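Local coordinates for protein dehydratase, IlvD/Edd family (Caulobacter crescentus, PDB 5OYN) that catalyses the dehydration of D-xylonate to 2-dehydro-3-deoxy-D-arabinonate, and of D-gluconate about equally well, using a [2Fe-2S] cluster and magnesium as a homotetramer, at residues Asn12-Phe24 with Gln252-Pro264. Sequence-based numbering, arbitrary orientation.
Sequences NRTPRRFRSRDWF and QRIVDLAYDDVKP
Tyr259 is sandwiched between Arg13 and Phe18, which pack on its two faces. Over one face, Arg13 CG sits almost exactly on the ring normal, 3.3 Å from the Tyr259 centroid, a CH-pi contact made by the aliphatic part of the arginine. Against the opposite face Phe18 makes a T-shaped pair: its edge points at the tyrosine, CZ leading, with the planes at 86° and the centroids 5.1 Å apart. The Arg13 chain bends at chi3 (-61°), which carries the guanidinium past the ring edge at CD1, steeply inclined to the ring, to Asp256, one turn back along the helix. There NH2 forms a salt bridge to OD1 of Asp256 at 3.0 Å, reaching the syn side with the two planes nearly parallel but stepped, so the bond leaves both at a tilt. Asn12 ND2 adds a weak bond to the same oxygen, while Arg253 NH1 makes a weak, salt-bridged bond to OD2, so Asp256 joins two arginines in one network. Farther along the chain, Arg16 presents NE and NH2 side-on to one acceptor, Tyr259 O, at 3.1 and 3.0 Å respectively. One face of this guanidinium lies on Asp261 CB; the longer Arg16-Asp261 pairing is one of charge alone. Farther out, Val255 packs on Ile84 of helix 73-87 and Ile57 of strand 56-61 in the parallel sheet, Phe18 also touches Asp129, and Asp22 and Trp23 meet Arg105 of a second subunit. This is peripheral packing away from the cluster and magnesium sites: an extended N-terminal arm lies across the last turns of helix 241-259 in the N-terminal region of an IlvD/Edd dehydratase.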
loop_
_atom_site.group_PDB
_atom_site.type_symbol
_atom_site.label_atom_id
_atom_site.label_comp_id
_atom_site.label_asym_id
_atom_site.label_seq_id
_atom_site.Cartn_x
_atom_site.Cartn_y
_atom_site.Cartn_z
ATOM N N ASN A 12 -27.610 -3.899 -21.467
ATOM C CA ASN A 12 -27.401 -3.027 -20.311
ATOM C C ASN A 12 -26.734 -1.706 -20.709
ATOM O O ASN A 12 -27.209 -0.622 -20.333
ATOM C CB ASN A 12 -26.551 -3.740 -19.243
ATOM C CG ASN A 12 -26.716 -3.133 -17.847
ATOM O OD1 ASN A 12 -27.528 -2.224 -17.641
ATOM N ND2 ASN A 12 -25.941 -3.638 -16.882
ATOM N N ARG A 13 -25.646 -1.803 -21.487
ATOM C CA ARG A 13 -24.707 -0.696 -21.688
ATOM C C ARG A 13 -24.847 -0.109 -23.095
ATOM O O ARG A 13 -24.322 -0.657 -24.071
ATOM C CB ARG A 13 -23.272 -1.155 -21.422
ATOM C CG ARG A 13 -22.456 -0.137 -20.633
ATOM C CD ARG A 13 -21.218 -0.727 -19.954
ATOM N NE ARG A 13 -21.511 -1.770 -18.973
ATOM C CZ ARG A 13 -21.997 -1.550 -17.753
ATOM N NH1 ARG A 13 -22.272 -0.317 -17.354
ATOM N NH2 ARG A 13 -22.214 -2.572 -16.929
ATOM N N THR A 14 -25.535 1.030 -23.181
ATOM C CA THR A 14 -25.641 1.787 -24.420
ATOM C C THR A 14 -24.698 2.977 -24.352
ATOM O O THR A 14 -24.777 3.757 -23.388
ATOM C CB THR A 14 -27.076 2.259 -24.634
ATOM O OG1 THR A 14 -27.933 1.123 -24.837
ATOM C CG2 THR A 14 -27.163 3.196 -25.843
ATOM N N PRO A 15 -23.802 3.160 -25.324
ATOM C CA PRO A 15 -22.746 4.171 -25.176
ATOM C C PRO A 15 -23.305 5.564 -24.921
ATOM O O PRO A 15 -24.467 5.863 -25.196
ATOM C CB PRO A 15 -21.994 4.107 -26.513
ATOM C CG PRO A 15 -22.266 2.740 -27.032
ATOM C CD PRO A 15 -23.646 2.368 -26.556
ATOM N N ARG A 16 -22.447 6.420 -24.377
ATOM C CA ARG A 16 -22.826 7.772 -23.992
ATOM C C ARG A 16 -21.579 8.649 -24.041
ATOM O O ARG A 16 -20.456 8.167 -23.863
ATOM C CB ARG A 16 -23.481 7.774 -22.598
ATOM C CG ARG A 16 -23.799 9.151 -22.034
ATOM C CD ARG A 16 -24.336 9.084 -20.580
ATOM N NE ARG A 16 -25.539 8.257 -20.431
ATOM C CZ ARG A 16 -26.782 8.699 -20.639
ATOM N NH1 ARG A 16 -26.981 9.962 -21.011
ATOM N NH2 ARG A 16 -27.828 7.882 -20.484
ATOM N N ARG A 17 -21.770 9.930 -24.330
ATOM C CA ARG A 17 -20.657 10.873 -24.295
ATOM C C ARG A 17 -20.651 11.477 -22.897
ATOM O O ARG A 17 -21.447 12.371 -22.584
ATOM C CB ARG A 17 -20.770 11.938 -25.382
ATOM C CG ARG A 17 -19.978 13.220 -25.068
ATOM C CD ARG A 17 -19.581 13.995 -26.306
ATOM N NE ARG A 17 -18.428 13.388 -26.960
ATOM C CZ ARG A 17 -17.313 14.052 -27.250
ATOM N NH1 ARG A 17 -17.211 15.342 -26.944
ATOM N NH2 ARG A 17 -16.301 13.432 -27.850
ATOM N N PHE A 18 -19.766 10.960 -22.049
ATOM C CA PHE A 18 -19.648 11.441 -20.688
ATOM C C PHE A 18 -18.922 12.786 -20.659
ATOM O O PHE A 18 -18.166 13.128 -21.569
ATOM C CB PHE A 18 -18.912 10.409 -19.853
ATOM C CG PHE A 18 -19.590 9.071 -19.803
ATOM C CD1 PHE A 18 -20.661 8.856 -18.953
ATOM C CD2 PHE A 18 -19.133 8.018 -20.575
ATOM C CE1 PHE A 18 -21.277 7.617 -18.886
ATOM C CE2 PHE A 18 -19.744 6.775 -20.513
ATOM C CZ PHE A 18 -20.826 6.578 -19.670
ATOM N N ARG A 19 -19.160 13.564 -19.601
ATOM C CA ARG A 19 -18.489 14.861 -19.510
ATOM C C ARG A 19 -16.973 14.713 -19.514
ATOM O O ARG A 19 -16.258 15.651 -19.893
ATOM C CB ARG A 19 -18.929 15.604 -18.258
ATOM C CG ARG A 19 -19.220 14.680 -17.127
ATOM C CD ARG A 19 -19.858 15.417 -15.993
ATOM N NE ARG A 19 -18.886 16.104 -15.152
ATOM C CZ ARG A 19 -18.743 17.420 -15.118
ATOM N NH1 ARG A 19 -19.502 18.181 -15.905
ATOM N NH2 ARG A 19 -17.849 17.972 -14.305
ATOM N N SER A 20 -16.462 13.558 -19.072
ATOM C CA SER A 20 -15.033 13.293 -19.196
ATOM C C SER A 20 -14.564 13.535 -20.624
ATOM O O SER A 20 -13.517 14.155 -20.842
ATOM C CB SER A 20 -14.715 11.862 -18.754
ATOM O OG SER A 20 -15.699 10.932 -19.174
ATOM N N ARG A 21 -15.354 13.095 -21.612
ATOM C CA ARG A 21 -14.979 13.259 -23.013
ATOM C C ARG A 21 -14.734 14.711 -23.391
ATOM O O ARG A 21 -14.034 14.967 -24.369
ATOM C CB ARG A 21 -16.044 12.661 -23.930
ATOM C CG ARG A 21 -16.299 11.169 -23.706
ATOM C CD ARG A 21 -15.064 10.327 -24.053
ATOM N NE ARG A 21 -14.505 9.627 -22.886
ATOM C CZ ARG A 21 -13.389 8.895 -22.907
ATOM N NH1 ARG A 21 -12.714 8.751 -24.043
ATOM N NH2 ARG A 21 -12.959 8.286 -21.803
ATOM N N ASP A 22 -15.264 15.676 -22.640
ATOM C CA ASP A 22 -14.946 17.057 -22.978
ATOM C C ASP A 22 -13.503 17.421 -22.645
ATOM O O ASP A 22 -12.998 18.437 -23.137
ATOM C CB ASP A 22 -15.900 18.019 -22.283
ATOM C CG ASP A 22 -15.747 19.445 -22.796
ATOM O OD1 ASP A 22 -16.111 19.709 -23.970
ATOM O OD2 ASP A 22 -15.231 20.294 -22.034
ATOM N N TRP A 23 -12.826 16.623 -21.818
ATOM C CA TRP A 23 -11.401 16.805 -21.575
ATOM C C TRP A 23 -10.571 15.967 -22.538
ATOM O O TRP A 23 -9.610 16.463 -23.135
ATOM C CB TRP A 23 -11.039 16.412 -20.142
ATOM C CG TRP A 23 -11.283 17.420 -19.066
ATOM C CD1 TRP A 23 -10.343 18.171 -18.428
ATOM C CD2 TRP A 23 -12.533 17.729 -18.444
ATOM N NE1 TRP A 23 -10.933 18.954 -17.468
ATOM C CE2 TRP A 23 -12.278 18.702 -17.458
ATOM C CE3 TRP A 23 -13.846 17.288 -18.633
ATOM C CZ2 TRP A 23 -13.287 19.246 -16.664
ATOM C CZ3 TRP A 23 -14.856 17.833 -17.834
ATOM C CH2 TRP A 23 -14.566 18.797 -16.865
ATOM N N PHE A 24 -10.947 14.699 -22.705
ATOM C CA PHE A 24 -10.104 13.698 -23.338
ATOM C C PHE A 24 -10.417 13.477 -24.811
ATOM O O PHE A 24 -9.630 12.816 -25.501
ATOM C CB PHE A 24 -10.226 12.369 -22.578
ATOM C CG PHE A 24 -9.770 12.446 -21.140
ATOM C CD1 PHE A 24 -8.789 13.355 -20.753
ATOM C CD2 PHE A 24 -10.321 11.608 -20.178
ATOM C CE1 PHE A 24 -8.373 13.426 -19.436
ATOM C CE2 PHE A 24 -9.909 11.677 -18.852
ATOM C CZ PHE A 24 -8.936 12.585 -18.482
ATOM N N GLN A 252 -19.036 -2.055 -8.904
ATOM C CA GLN A 252 -19.814 -2.507 -10.055
ATOM C C GLN A 252 -21.022 -1.611 -10.301
ATOM O O GLN A 252 -21.275 -1.179 -11.434
ATOM C CB GLN A 252 -20.267 -3.943 -9.829
ATOM C CG GLN A 252 -19.410 -4.940 -10.520
ATOM C CD GLN A 252 -19.777 -6.334 -10.129
ATOM O OE1 GLN A 252 -20.432 -6.547 -9.111
ATOM N NE2 GLN A 252 -19.370 -7.304 -10.941
ATOM N N ARG A 253 -21.780 -1.317 -9.247
ATOM C CA ARG A 253 -23.046 -0.626 -9.441
ATOM C C ARG A 253 -22.852 0.804 -9.928
ATOM O O ARG A 253 -23.724 1.341 -10.615
ATOM C CB ARG A 253 -23.844 -0.639 -8.145
ATOM C CG ARG A 253 -25.217 -0.043 -8.271
ATOM C CD ARG A 253 -25.969 -0.686 -9.422
ATOM N NE ARG A 253 -27.231 -0.004 -9.679
ATOM C CZ ARG A 253 -28.055 -0.301 -10.677
ATOM N NH1 ARG A 253 -27.751 -1.275 -11.523
ATOM N NH2 ARG A 253 -29.185 0.381 -10.825
ATOM N N ILE A 254 -21.737 1.447 -9.585
ATOM C CA ILE A 254 -21.647 2.876 -9.870
ATOM C C ILE A 254 -21.440 3.109 -11.354
ATOM O O ILE A 254 -21.807 4.167 -11.871
ATOM C CB ILE A 254 -20.547 3.553 -9.026
ATOM C CG1 ILE A 254 -20.626 5.087 -9.118
ATOM C CG2 ILE A 254 -19.159 3.086 -9.453
ATOM C CD1 ILE A 254 -22.012 5.680 -9.060
ATOM N N VAL A 255 -20.866 2.146 -12.077
ATOM C CA VAL A 255 -20.742 2.362 -13.512
ATOM C C VAL A 255 -22.109 2.201 -14.178
ATOM O O VAL A 255 -22.464 2.967 -15.086
ATOM C CB VAL A 255 -19.663 1.447 -14.134
ATOM C CG1 VAL A 255 -18.368 1.529 -13.354
ATOM C CG2 VAL A 255 -20.128 0.032 -14.216
ATOM N N ASP A 256 -22.913 1.236 -13.706
ATOM C CA ASP A 256 -24.305 1.126 -14.136
ATOM C C ASP A 256 -25.036 2.457 -13.965
ATOM O O ASP A 256 -25.655 2.965 -14.905
ATOM C CB ASP A 256 -25.011 0.036 -13.332
ATOM C CG ASP A 256 -24.679 -1.363 -13.807
ATOM O OD1 ASP A 256 -24.314 -1.530 -14.995
ATOM O OD2 ASP A 256 -24.809 -2.298 -12.980
ATOM N N LEU A 257 -24.958 3.043 -12.769
ATOM C CA LEU A 257 -25.583 4.336 -12.533
ATOM C C LEU A 257 -25.033 5.409 -13.459
ATOM O O LEU A 257 -25.723 6.392 -13.745
ATOM C CB LEU A 257 -25.383 4.769 -11.082
ATOM C CG LEU A 257 -26.003 3.986 -9.932
ATOM C CD1 LEU A 257 -25.727 4.763 -8.660
ATOM C CD2 LEU A 257 -27.497 3.816 -10.136
ATOM N N ALA A 258 -23.792 5.266 -13.913
ATOM C CA ALA A 258 -23.253 6.256 -14.839
ATOM C C ALA A 258 -23.855 6.092 -16.227
ATOM O O ALA A 258 -24.135 7.088 -16.902
ATOM C CB ALA A 258 -21.730 6.156 -14.905
ATOM N N TYR A 259 -24.077 4.850 -16.660
ATOM C CA TYR A 259 -24.621 4.628 -17.992
ATOM C C TYR A 259 -26.108 4.958 -18.041
ATOM O O TYR A 259 -26.558 5.694 -18.929
ATOM C CB TYR A 259 -24.352 3.189 -18.434
ATOM C CG TYR A 259 -22.984 3.033 -19.089
ATOM C CD1 TYR A 259 -21.888 2.593 -18.360
ATOM C CD2 TYR A 259 -22.782 3.353 -20.427
ATOM C CE1 TYR A 259 -20.641 2.453 -18.945
ATOM C CE2 TYR A 259 -21.528 3.215 -21.019
ATOM C CZ TYR A 259 -20.464 2.764 -20.271
ATOM O OH TYR A 259 -19.211 2.617 -20.832
ATOM N N ASP A 260 -26.881 4.452 -17.076
ATOM C CA ASP A 260 -28.306 4.756 -17.005
ATOM C C ASP A 260 -28.585 6.174 -16.546
ATOM O O ASP A 260 -29.747 6.573 -16.536
ATOM C CB ASP A 260 -29.015 3.777 -16.073
ATOM C CG ASP A 260 -28.741 2.340 -16.444
ATOM O OD1 ASP A 260 -28.261 2.114 -17.582
ATOM O OD2 ASP A 260 -28.982 1.443 -15.605
ATOM N N ASP A 261 -27.566 6.927 -16.143
ATOM C CA ASP A 261 -27.704 8.356 -15.874
ATOM C C ASP A 261 -28.608 8.632 -14.662
ATOM O O ASP A 261 -29.358 9.610 -14.645
ATOM C CB ASP A 261 -28.212 9.084 -17.121
ATOM C CG ASP A 261 -27.764 10.528 -17.183
ATOM O OD1 ASP A 261 -26.729 10.864 -16.567
ATOM O OD2 ASP A 261 -28.460 11.328 -17.847
ATOM N N VAL A 262 -28.517 7.794 -13.627
ATOM C CA VAL A 262 -29.310 7.962 -12.404
ATOM C C VAL A 262 -28.576 8.921 -11.466
ATOM O O VAL A 262 -27.674 8.517 -10.729
ATOM C CB VAL A 262 -29.578 6.626 -11.714
ATOM C CG1 VAL A 262 -30.405 6.841 -10.461
ATOM C CG2 VAL A 262 -30.238 5.651 -12.659
ATOM N N LYS A 263 -28.995 10.188 -11.456
ATOM C CA LYS A 263 -28.434 11.262 -10.644
ATOM C C LYS A 263 -29.066 11.317 -9.251
ATOM O O LYS A 263 -30.133 10.736 -9.009
ATOM C CB LYS A 263 -28.640 12.605 -11.347
ATOM C CG LYS A 263 -27.859 12.767 -12.645
ATOM C CD LYS A 263 -28.248 14.068 -13.340
ATOM C CE LYS A 263 -27.580 14.199 -14.685
ATOM N NZ LYS A 263 -27.385 12.840 -15.263
ATOM N N PRO A 264 -28.409 11.995 -8.299
ATOM C CA PRO A 264 -29.041 12.201 -6.982
ATOM C C PRO A 264 -30.415 12.854 -7.052
ATOM O O PRO A 264 -31.350 12.403 -6.374
ATOM C CB PRO A 264 -28.028 13.093 -6.244
ATOM C CG PRO A 264 -26.735 12.846 -6.895
ATOM C CD PRO A 264 -26.998 12.412 -8.309
#